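Local structure of virulence protein vsdE (Salmonella enterica, 5LQ6) at residues L48-L58 and N86-L94; N75-Y85 and L106-F116. The protein is a virulence effector of Salmonella that acts as a cysteine hydrolase and suppresses immune responses of the host. The protein carries 4 engineered substitutions. All coordinates share one frame; numbering follows the deposited sequence.

Contact 1. Residues L48-L58 and N86-L94; sequences LYPQNLSRDNL and NIHHRQDIL
Tyr49 N donates to Arg90 O (2.9 Å), the one backbone-to-backbone hydrogen bond between 48-58, a loop running into the start of helix 55-65, and 86-94, the end of helix 76-89 and the chain beyond it. Arg90 leaves that helix in a Schellman motif, with positive phi, and its side chain, bent at chi2 (-63°), carries the guanidinium across to the loop. There the flat group is held by its edge. NH2 gives a fairly straight bond to Gln51 O (2.7 Å, 161° at the hydrogen), while NE reaches Pro50 O at 3.1 Å; both oxygens lie close to the guanidinium plane. The remaining nitrogen, NH1, turns back to its own helix and donates to Ile87 O, 2.8 Å away. That carbonyl also accepts from Arg90 N, the two donors arriving from opposite faces of its plane. Leu53 closes one face of the guanidinium, with CD1 3.6 Å above its centre, and the same methyl touches Ile87 CG2. Tyr49 makes the second polar link. Its CG stands anti to the carbonyl carbon, and the ring reaches along Gln91 to Asp92, where OH donates to OD2 at 2.5 Å, on the syn side and somewhat out of the carboxylate plane. Ring and carboxylate are turned 71° apart. Met61 of helix 55-65 touches both side chains. Past the loop, Ser54 and Asn57 form a capping box: Asn57 N donates to Ser54 OG and Ser54 N to Asn57 OD1. The guanidinium thus ties two loop carbonyls to one carbonyl of its own helix, and the negative ends of these three dipoles probably stabilise its positive charge, whereas the Asp92 carboxylate probably polarises the Tyr49 O-H.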
loop_
_atom_site.group_PDB
_atom_site.type_symbol
_atom_site.label_atom_id
_atom_site.label_comp_id
_atom_site.label_asym_id
_atom_site.label_seq_id
_atom_site.Cartn_x
_atom_site.Cartn_y
_atom_site.Cartn_z
ATOM N N LEU A 48 -11.291 -16.633 4.663
ATOM C CA LEU A 48 -10.535 -15.489 5.156
ATOM C C LEU A 48 -9.135 -15.863 5.636
ATOM O O LEU A 48 -8.899 -16.975 6.122
ATOM C CB LEU A 48 -11.278 -14.764 6.308
ATOM C CG LEU A 48 -12.764 -14.417 6.125
ATOM C CD1 LEU A 48 -13.239 -13.513 7.255
ATOM C CD2 LEU A 48 -13.046 -13.775 4.767
ATOM N N TYR A 49 -8.205 -14.916 5.530
ATOM C CA TYR A 49 -7.013 -14.957 6.348
ATOM C C TYR A 49 -7.366 -14.735 7.827
ATOM O O TYR A 49 -8.359 -14.064 8.168
ATOM C CB TYR A 49 -6.018 -13.857 5.878
ATOM C CG TYR A 49 -5.412 -14.154 4.568
ATOM C CD1 TYR A 49 -4.248 -14.907 4.467
ATOM C CD2 TYR A 49 -5.985 -13.708 3.384
ATOM C CE1 TYR A 49 -3.660 -15.185 3.216
ATOM C CE2 TYR A 49 -5.419 -13.988 2.162
ATOM C CZ TYR A 49 -4.254 -14.722 2.065
ATOM O OH TYR A 49 -3.668 -15.024 0.850
ATOM N N PRO A 50 -6.502 -15.236 8.729
ATOM C CA PRO A 50 -6.713 -15.025 10.155
ATOM C C PRO A 50 -6.711 -13.560 10.581
ATOM O O PRO A 50 -6.117 -12.704 9.907
ATOM C CB PRO A 50 -5.520 -15.744 10.809
ATOM C CG PRO A 50 -4.946 -16.573 9.780
ATOM C CD PRO A 50 -5.259 -15.967 8.458
ATOM N N GLN A 51 -7.344 -13.266 11.695
ATOM C CA GLN A 51 -7.315 -11.939 12.285
ATOM C C GLN A 51 -5.903 -11.509 12.614
ATOM O O GLN A 51 -5.544 -10.372 12.364
ATOM C CB GLN A 51 -8.168 -11.860 13.564
ATOM C CG GLN A 51 -9.665 -11.861 13.295
ATOM C CD GLN A 51 -10.091 -10.746 12.333
ATOM O OE1 GLN A 51 -9.560 -9.631 12.394
ATOM N NE2 GLN A 51 -11.007 -11.056 11.416
ATOM N N ASN A 52 -5.118 -12.411 13.189
ATOM C CA ASN A 52 -3.706 -12.147 13.451
ATOM C C ASN A 52 -2.863 -12.704 12.304
ATOM O O ASN A 52 -2.636 -13.902 12.215
ATOM C CB ASN A 52 -3.226 -12.744 14.777
ATOM C CG ASN A 52 -1.797 -12.320 15.090
ATOM O OD1 ASN A 52 -1.511 -11.143 15.084
ATOM N ND2 ASN A 52 -0.913 -13.255 15.289
ATOM N N LEU A 53 -2.432 -11.830 11.410
ATOM C CA LEU A 53 -1.695 -12.253 10.239
ATOM C C LEU A 53 -0.305 -12.725 10.581
ATOM O O LEU A 53 0.343 -12.253 11.521
ATOM C CB LEU A 53 -1.600 -11.094 9.216
ATOM C CG LEU A 53 -2.896 -10.702 8.561
ATOM C CD1 LEU A 53 -2.773 -9.397 7.800
ATOM C CD2 LEU A 53 -3.463 -11.758 7.637
ATOM N N SER A 54 0.158 -13.652 9.807
ATOM C CA SER A 54 1.503 -14.096 9.912
ATOM C C SER A 54 2.307 -13.475 8.776
ATOM O O SER A 54 1.764 -12.972 7.765
ATOM C CB SER A 54 1.562 -15.615 9.784
ATOM O OG SER A 54 1.268 -16.044 8.464
ATOM N N ARG A 55 3.620 -13.563 8.891
ATOM C CA ARG A 55 4.478 -13.087 7.827
ATOM C C ARG A 55 4.229 -13.852 6.548
ATOM O O ARG A 55 4.207 -13.310 5.448
ATOM C CB ARG A 55 5.946 -13.126 8.258
ATOM C CG ARG A 55 6.877 -12.467 7.275
ATOM C CD ARG A 55 8.289 -12.526 7.818
ATOM N NE ARG A 55 9.209 -11.809 6.967
ATOM C CZ ARG A 55 9.850 -12.340 5.945
ATOM N NH1 ARG A 55 9.653 -13.616 5.600
ATOM N NH2 ARG A 55 10.680 -11.588 5.237
ATOM N N ASP A 56 4.025 -15.165 6.669
ATOM C CA ASP A 56 3.749 -15.974 5.516
ATOM C C ASP A 56 2.406 -15.600 4.854
ATOM O O ASP A 56 2.284 -15.617 3.629
ATOM C CB ASP A 56 3.680 -17.448 5.928
ATOM C CG ASP A 56 3.430 -18.315 4.743
ATOM O OD1 ASP A 56 4.347 -18.388 3.910
ATOM O OD2 ASP A 56 2.287 -18.828 4.613
ATOM N N ASN A 57 1.407 -15.269 5.640
ATOM C CA ASN A 57 0.157 -14.729 5.106
ATOM C C ASN A 57 0.436 -13.527 4.225
ATOM O O ASN A 57 -0.104 -13.405 3.112
ATOM C CB ASN A 57 -0.860 -14.303 6.185
ATOM C CG ASN A 57 -1.436 -15.436 7.025
ATOM O OD1 ASN A 57 -1.802 -15.195 8.174
ATOM N ND2 ASN A 57 -1.580 -16.616 6.454
ATOM N N LEU A 58 1.223 -12.600 4.756
ATOM C CA LEU A 58 1.533 -11.400 3.985
ATOM C C LEU A 58 2.253 -11.682 2.681
ATOM O O LEU A 58 2.044 -11.003 1.697
ATOM C CB LEU A 58 2.372 -10.401 4.820
ATOM C CG LEU A 58 1.726 -9.791 6.016
ATOM C CD1 LEU A 58 2.809 -8.908 6.671
ATOM C CD2 LEU A 58 0.524 -8.951 5.627
ATOM N N ASN A 86 -7.165 -5.596 0.531
ATOM C CA ASN A 86 -7.206 -7.045 0.819
ATOM C C ASN A 86 -6.832 -7.306 2.287
ATOM O O ASN A 86 -7.462 -8.099 2.981
ATOM C CB ASN A 86 -6.283 -7.817 -0.111
ATOM C CG ASN A 86 -6.778 -7.835 -1.553
ATOM O OD1 ASN A 86 -7.905 -7.387 -1.812
ATOM N ND2 ASN A 86 -5.953 -8.251 -2.455
ATOM N N ILE A 87 -5.795 -6.631 2.789
ATOM C CA ILE A 87 -5.438 -6.811 4.165
ATOM C C ILE A 87 -6.573 -6.385 5.086
ATOM O O ILE A 87 -6.920 -7.106 6.044
ATOM C CB ILE A 87 -4.132 -6.012 4.503
ATOM C CG1 ILE A 87 -2.957 -6.656 3.827
ATOM C CG2 ILE A 87 -3.915 -5.915 6.022
ATOM C CD1 ILE A 87 -1.749 -5.739 3.750
ATOM N N HIS A 88 -7.204 -5.241 4.797
ATOM C CA HIS A 88 -8.275 -4.739 5.626
ATOM C C HIS A 88 -9.419 -5.793 5.726
ATOM O O HIS A 88 -9.983 -5.965 6.796
ATOM C CB HIS A 88 -8.815 -3.436 5.053
ATOM C CG HIS A 88 -9.906 -2.852 5.884
ATOM N ND1 HIS A 88 -9.645 -2.100 7.009
ATOM C CD2 HIS A 88 -11.255 -2.925 5.769
ATOM C CE1 HIS A 88 -10.797 -1.725 7.549
ATOM N NE2 HIS A 88 -11.784 -2.234 6.829
ATOM N N HIS A 89 -9.739 -6.408 4.599
ATOM C CA HIS A 89 -10.868 -7.368 4.535
ATOM C C HIS A 89 -10.440 -8.765 4.840
ATOM O O HIS A 89 -11.277 -9.681 4.842
ATOM C CB HIS A 89 -11.496 -7.228 3.139
ATOM C CG HIS A 89 -12.241 -5.952 2.967
ATOM N ND1 HIS A 89 -13.444 -5.693 3.600
ATOM C CD2 HIS A 89 -11.918 -4.811 2.309
ATOM C CE1 HIS A 89 -13.837 -4.459 3.310
ATOM N NE2 HIS A 89 -12.938 -3.906 2.519
ATOM N N ARG A 90 -9.161 -8.968 5.124
ATOM C CA ARG A 90 -8.596 -10.287 5.358
ATOM C C ARG A 90 -8.963 -11.259 4.271
ATOM O O ARG A 90 -9.257 -12.445 4.523
ATOM C CB ARG A 90 -8.997 -10.818 6.762
ATOM C CG ARG A 90 -8.424 -10.043 7.918
ATOM C CD ARG A 90 -6.893 -10.119 7.915
ATOM N NE ARG A 90 -6.291 -9.725 9.168
ATOM C CZ ARG A 90 -5.880 -8.501 9.481
ATOM N NH1 ARG A 90 -6.030 -7.486 8.629
ATOM N NH2 ARG A 90 -5.310 -8.269 10.666
ATOM N N GLN A 91 -8.899 -10.802 3.028
ATOM C CA GLN A 91 -9.263 -11.624 1.909
ATOM C C GLN A 91 -8.587 -11.190 0.647
ATOM O O GLN A 91 -8.423 -9.990 0.426
ATOM C CB GLN A 91 -10.795 -11.588 1.742
ATOM C CG GLN A 91 -11.315 -12.566 0.689
ATOM C CD GLN A 91 -12.860 -12.613 0.618
ATOM O OE1 GLN A 91 -13.557 -12.193 1.558
ATOM N NE2 GLN A 91 -13.389 -13.134 -0.497
ATOM N N ASP A 92 -8.244 -12.146 -0.215
ATOM C CA ASP A 92 -7.646 -11.868 -1.506
ATOM C C ASP A 92 -8.727 -11.496 -2.510
ATOM O O ASP A 92 -9.290 -12.369 -3.159
ATOM C CB ASP A 92 -6.802 -13.025 -2.054
ATOM C CG ASP A 92 -5.505 -13.224 -1.304
ATOM O OD1 ASP A 92 -4.903 -12.235 -0.815
ATOM O OD2 ASP A 92 -5.031 -14.382 -1.202
ATOM N N ILE A 93 -9.048 -10.219 -2.615
ATOM C CA ILE A 93 -10.194 -9.716 -3.462
ATOM C C ILE A 93 -9.726 -8.978 -4.666
ATOM O O ILE A 93 -10.070 -9.311 -5.786
ATOM C CB ILE A 93 -11.158 -8.873 -2.640
ATOM C CG1 ILE A 93 -11.754 -9.694 -1.507
ATOM C CG2 ILE A 93 -12.246 -8.241 -3.538
ATOM C CD1 ILE A 93 -12.433 -8.886 -0.447
ATOM N N LEU A 94 -8.887 -7.934 -4.477
ATOM C CA LEU A 94 -8.408 -7.121 -5.562
ATOM C C LEU A 94 -7.031 -7.508 -6.046
ATOM O O LEU A 94 -6.169 -7.875 -5.236
ATOM C CB LEU A 94 -8.384 -5.659 -5.133
ATOM C CG LEU A 94 -9.645 -5.035 -4.581
ATOM C CD1 LEU A 94 -9.405 -3.562 -4.307
ATOM C CD2 LEU A 94 -10.804 -5.159 -5.575
#

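Contact 2. Residues N75-Y85 and L106-F116; sequences NCVLLSACLHY and LDSAIVDKIIF
Ile115 is a knob set into a hole made by Leu78, Ala81, Cys82 and Tyr85, where two helices of this papain-like (clan CA) hydrolase, 76-85 and 108-116, run the same way at 32° with axes 9.8 Å apart. No hydrogen bond joins the two segments; side-chain packing does the work. Ile115 CD1 lies 3.9 Å from both Ala81 CB and Leu78 CD1, while the other branch, CG2, placed anti to the backbone N, rests on Tyr85 CD2 at 3.8 Å. The small Ala81 also takes Val111 CG1 on its CB (3.6 Å), and one turn back Val77 CG1 packs on Ser108 and Val111 CG2. Cys76, in a probable Cys-His-Asp triad with His165 and Asp185, starts the first helix. Just ahead of it, Asn75 OD1 accepts from Leu78 N in an Asx motif, and its amide lies against Leu106. Asp107 caps the partner helix, OD1 taking Ala109 N from above the carboxylate plane. At the far end, Phe116 CZ lies at the edge of the His84 ring, the two rings meeting obliquely, while His84 NE2 accepts from the backbone N of Tyr214. Phe116 CZ also comes within 3.6 Å of Ala81 O.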
loop_
_atom_site.group_PDB
_atom_site.type_symbol
_atom_site.label_atom_id
_atom_site.label_comp_id
_atom_site.label_asym_id
_atom_site.label_seq_id
_atom_site.Cartn_x
_atom_site.Cartn_y
_atom_site.Cartn_z
ATOM N N ASN A 75 1.563 -1.196 -11.748
ATOM C CA ASN A 75 1.676 0.122 -11.192
ATOM C C ASN A 75 1.668 0.052 -9.633
ATOM O O ASN A 75 0.747 -0.491 -9.045
ATOM C CB ASN A 75 0.535 0.994 -11.659
ATOM C CG ASN A 75 0.630 2.373 -11.132
ATOM O OD1 ASN A 75 0.233 2.615 -9.987
ATOM N ND2 ASN A 75 1.126 3.284 -11.937
ATOM N N CYS A 76 2.680 0.651 -9.025
ATOM C CA CYS A 76 2.868 0.502 -7.579
ATOM C C CYS A 76 1.769 1.166 -6.753
ATOM O O CYS A 76 1.410 0.672 -5.656
ATOM C CB CYS A 76 4.201 1.047 -7.142
ATOM S SG CYS A 76 4.480 2.799 -7.364
ATOM N N VAL A 77 1.173 2.243 -7.259
ATOM C CA VAL A 77 0.098 2.929 -6.527
ATOM C C VAL A 77 -1.131 2.024 -6.514
ATOM O O VAL A 77 -1.776 1.812 -5.479
ATOM C CB VAL A 77 -0.218 4.272 -7.135
ATOM C CG1 VAL A 77 -1.448 4.887 -6.487
ATOM C CG2 VAL A 77 0.992 5.170 -7.031
ATOM N N LEU A 78 -1.452 1.434 -7.667
ATOM C CA LEU A 78 -2.586 0.523 -7.684
ATOM C C LEU A 78 -2.371 -0.736 -6.881
ATOM O O LEU A 78 -3.248 -1.164 -6.100
ATOM C CB LEU A 78 -2.969 0.160 -9.154
ATOM C CG LEU A 78 -4.222 -0.708 -9.318
ATOM C CD1 LEU A 78 -5.498 -0.142 -8.698
ATOM C CD2 LEU A 78 -4.425 -0.979 -10.797
ATOM N N LEU A 79 -1.186 -1.320 -7.046
ATOM C CA LEU A 79 -0.846 -2.536 -6.310
ATOM C C LEU A 79 -0.952 -2.349 -4.809
ATOM O O LEU A 79 -1.489 -3.165 -4.086
ATOM C CB LEU A 79 0.533 -3.048 -6.668
ATOM C CG LEU A 79 0.741 -3.626 -8.078
ATOM C CD1 LEU A 79 2.190 -3.830 -8.309
ATOM C CD2 LEU A 79 -0.046 -4.927 -8.137
ATOM N N SER A 80 -0.378 -1.247 -4.329
ATOM C CA SER A 80 -0.355 -1.014 -2.892
ATOM C C SER A 80 -1.729 -0.782 -2.321
ATOM O O SER A 80 -2.026 -1.170 -1.204
ATOM C CB SER A 80 0.556 0.154 -2.573
ATOM O OG SER A 80 1.891 -0.055 -2.986
ATOM N N ALA A 81 -2.604 -0.111 -3.095
ATOM C CA ALA A 81 -3.970 0.113 -2.663
ATOM C C ALA A 81 -4.782 -1.180 -2.655
ATOM O O ALA A 81 -5.523 -1.455 -1.704
ATOM C CB ALA A 81 -4.608 1.133 -3.584
ATOM N N CYS A 82 -4.609 -1.997 -3.655
ATOM C CA CYS A 82 -5.209 -3.338 -3.724
ATOM C C CYS A 82 -4.813 -4.167 -2.502
ATOM O O CYS A 82 -5.614 -4.775 -1.830
ATOM C CB CYS A 82 -4.778 -4.083 -4.970
ATOM S SG CYS A 82 -5.582 -3.533 -6.494
ATOM N N LEU A 83 -3.505 -4.182 -2.230
ATOM C CA LEU A 83 -3.027 -4.961 -1.101
ATOM C C LEU A 83 -3.590 -4.434 0.187
ATOM O O LEU A 83 -3.959 -5.186 1.080
ATOM C CB LEU A 83 -1.492 -4.952 -1.086
ATOM C CG LEU A 83 -0.831 -5.774 0.005
ATOM C CD1 LEU A 83 -1.316 -7.217 -0.026
ATOM C CD2 LEU A 83 0.694 -5.705 -0.134
ATOM N N HIS A 84 -3.604 -3.106 0.372
ATOM C CA HIS A 84 -4.181 -2.519 1.574
ATOM C C HIS A 84 -5.637 -2.905 1.806
ATOM O O HIS A 84 -6.069 -3.190 2.917
ATOM C CB HIS A 84 -3.998 -1.008 1.521
ATOM C CG HIS A 84 -4.341 -0.292 2.776
ATOM N ND1 HIS A 84 -3.536 -0.326 3.890
ATOM C CD2 HIS A 84 -5.351 0.543 3.085
ATOM C CE1 HIS A 84 -4.074 0.386 4.850
ATOM N NE2 HIS A 84 -5.170 0.950 4.386
ATOM N N TYR A 85 -6.390 -2.836 0.726
ATOM C CA TYR A 85 -7.778 -3.257 0.767
ATOM C C TYR A 85 -7.930 -4.727 1.159
ATOM O O TYR A 85 -8.754 -5.050 2.012
ATOM C CB TYR A 85 -8.423 -3.005 -0.590
ATOM C CG TYR A 85 -9.876 -3.416 -0.754
ATOM C CD1 TYR A 85 -10.226 -4.688 -1.086
ATOM C CD2 TYR A 85 -10.855 -2.480 -0.554
ATOM C CE1 TYR A 85 -11.579 -5.021 -1.267
ATOM C CE2 TYR A 85 -12.211 -2.793 -0.754
ATOM C CZ TYR A 85 -12.525 -4.082 -1.090
ATOM O OH TYR A 85 -13.894 -4.454 -1.261
ATOM N N LEU A 106 -0.272 7.007 -12.200
ATOM C CA LEU A 106 -1.522 7.014 -11.445
ATOM C C LEU A 106 -1.493 7.869 -10.176
ATOM O O LEU A 106 -0.616 7.741 -9.334
ATOM C CB LEU A 106 -1.926 5.587 -11.045
ATOM C CG LEU A 106 -2.332 4.610 -12.135
ATOM C CD1 LEU A 106 -2.931 3.379 -11.494
ATOM C CD2 LEU A 106 -3.325 5.189 -13.121
ATOM N N ASP A 107 -2.506 8.717 -10.049
ATOM C CA ASP A 107 -2.701 9.584 -8.890
ATOM C C ASP A 107 -3.320 8.748 -7.785
ATOM O O ASP A 107 -4.376 8.098 -7.975
ATOM C CB ASP A 107 -3.629 10.730 -9.324
ATOM C CG ASP A 107 -3.977 11.706 -8.212
ATOM O OD1 ASP A 107 -3.487 11.584 -7.066
ATOM O OD2 ASP A 107 -4.730 12.652 -8.558
ATOM N N SER A 108 -2.675 8.745 -6.629
ATOM C CA SER A 108 -3.180 8.011 -5.482
ATOM C C SER A 108 -4.546 8.514 -5.043
ATOM O O SER A 108 -5.305 7.745 -4.464
ATOM C CB SER A 108 -2.193 7.920 -4.310
ATOM O OG SER A 108 -1.916 9.176 -3.778
ATOM N N ALA A 109 -4.849 9.796 -5.267
ATOM C CA ALA A 109 -6.168 10.333 -4.907
ATOM C C ALA A 109 -7.280 9.646 -5.733
ATOM O O ALA A 109 -8.315 9.250 -5.202
ATOM C CB ALA A 109 -6.209 11.827 -5.148
ATOM N N ILE A 110 -7.054 9.532 -7.041
ATOM C CA ILE A 110 -8.018 8.862 -7.909
ATOM C C ILE A 110 -8.104 7.395 -7.541
ATOM O O ILE A 110 -9.195 6.823 -7.408
ATOM C CB ILE A 110 -7.661 9.041 -9.412
ATOM C CG1 ILE A 110 -7.723 10.528 -9.759
ATOM C CG2 ILE A 110 -8.531 8.153 -10.314
ATOM C CD1 ILE A 110 -7.371 10.797 -11.218
ATOM N N VAL A 111 -6.950 6.755 -7.309
ATOM C CA VAL A 111 -6.986 5.358 -6.936
ATOM C C VAL A 111 -7.731 5.163 -5.619
ATOM O O VAL A 111 -8.545 4.238 -5.489
ATOM C CB VAL A 111 -5.548 4.733 -6.870
ATOM C CG1 VAL A 111 -5.517 3.369 -6.211
ATOM C CG2 VAL A 111 -4.919 4.713 -8.263
ATOM N N ASP A 112 -7.485 6.012 -4.631
ATOM C CA ASP A 112 -8.131 5.881 -3.363
ATOM C C ASP A 112 -9.660 6.126 -3.481
ATOM O O ASP A 112 -10.458 5.432 -2.872
ATOM C CB ASP A 112 -7.574 6.895 -2.338
ATOM C CG ASP A 112 -6.268 6.487 -1.726
ATOM O OD1 ASP A 112 -5.725 5.345 -1.973
ATOM O OD2 ASP A 112 -5.768 7.349 -0.903
ATOM N N LYS A 113 -10.030 7.135 -4.275
ATOM C CA LYS A 113 -11.443 7.426 -4.464
ATOM C C LYS A 113 -12.170 6.205 -5.048
ATOM O O LYS A 113 -13.274 5.879 -4.644
ATOM C CB LYS A 113 -11.617 8.656 -5.339
ATOM C CG LYS A 113 -11.424 9.945 -4.579
ATOM C CD LYS A 113 -11.517 11.185 -5.455
ATOM C CE LYS A 113 -11.213 12.401 -4.617
ATOM N NZ LYS A 113 -11.430 13.631 -5.418
ATOM N N ILE A 114 -11.520 5.515 -5.988
ATOM C CA ILE A 114 -12.164 4.334 -6.599
ATOM C C ILE A 114 -12.221 3.158 -5.616
ATOM O O ILE A 114 -13.250 2.579 -5.419
ATOM C CB ILE A 114 -11.423 3.918 -7.875
ATOM C CG1 ILE A 114 -11.566 5.040 -8.915
ATOM C CG2 ILE A 114 -11.909 2.545 -8.360
ATOM C CD1 ILE A 114 -10.797 4.770 -10.178
ATOM N N ILE A 115 -11.077 2.809 -5.011
ATOM C CA ILE A 115 -11.023 1.593 -4.195
ATOM C C ILE A 115 -11.673 1.773 -2.833
ATOM O O ILE A 115 -12.381 0.914 -2.370
ATOM C CB ILE A 115 -9.575 1.078 -4.095
ATOM C CG1 ILE A 115 -9.193 0.462 -5.437
ATOM C CG2 ILE A 115 -9.441 0.048 -2.972
ATOM C CD1 ILE A 115 -7.744 0.060 -5.548
ATOM N N PHE A 116 -11.439 2.906 -2.186
ATOM C CA PHE A 116 -11.931 3.135 -0.823
ATOM C C PHE A 116 -13.127 4.051 -0.723
ATOM O O PHE A 116 -13.825 4.018 0.299
ATOM C CB PHE A 116 -10.806 3.656 0.099
ATOM C CG PHE A 116 -9.586 2.756 0.083
ATOM C CD1 PHE A 116 -9.623 1.542 0.729
ATOM C CD2 PHE A 116 -8.438 3.152 -0.627
ATOM C CE1 PHE A 116 -8.480 0.692 0.667
ATOM C CE2 PHE A 116 -7.347 2.291 -0.693
ATOM C CZ PHE A 116 -7.406 1.102 -0.059
#

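Helix 76-89 runs through both contacts, whose centres lie about 17 Å apart: contact 2 packs helix 108-116 along its first ten residues, and contact 1 fastens the loop 48-54 to its C-terminal end. They meet chiefly at Leu94, five residues beyond the helix. Its CD1 lies 3.5 Å from Tyr85 CD1 and 3.8 Å from Ile115 CG2, while its CB packs on Cys82 SG at 3.8 Å, so the segment that carries Arg90 also abuts the hole around Ile115. The probable nucleophile Cys76 stands at the contact 2 end of the shared helix and touches His165 on strand 163-172; Leu58 and Ile87 of contact 1 reach Val170 on that same strand.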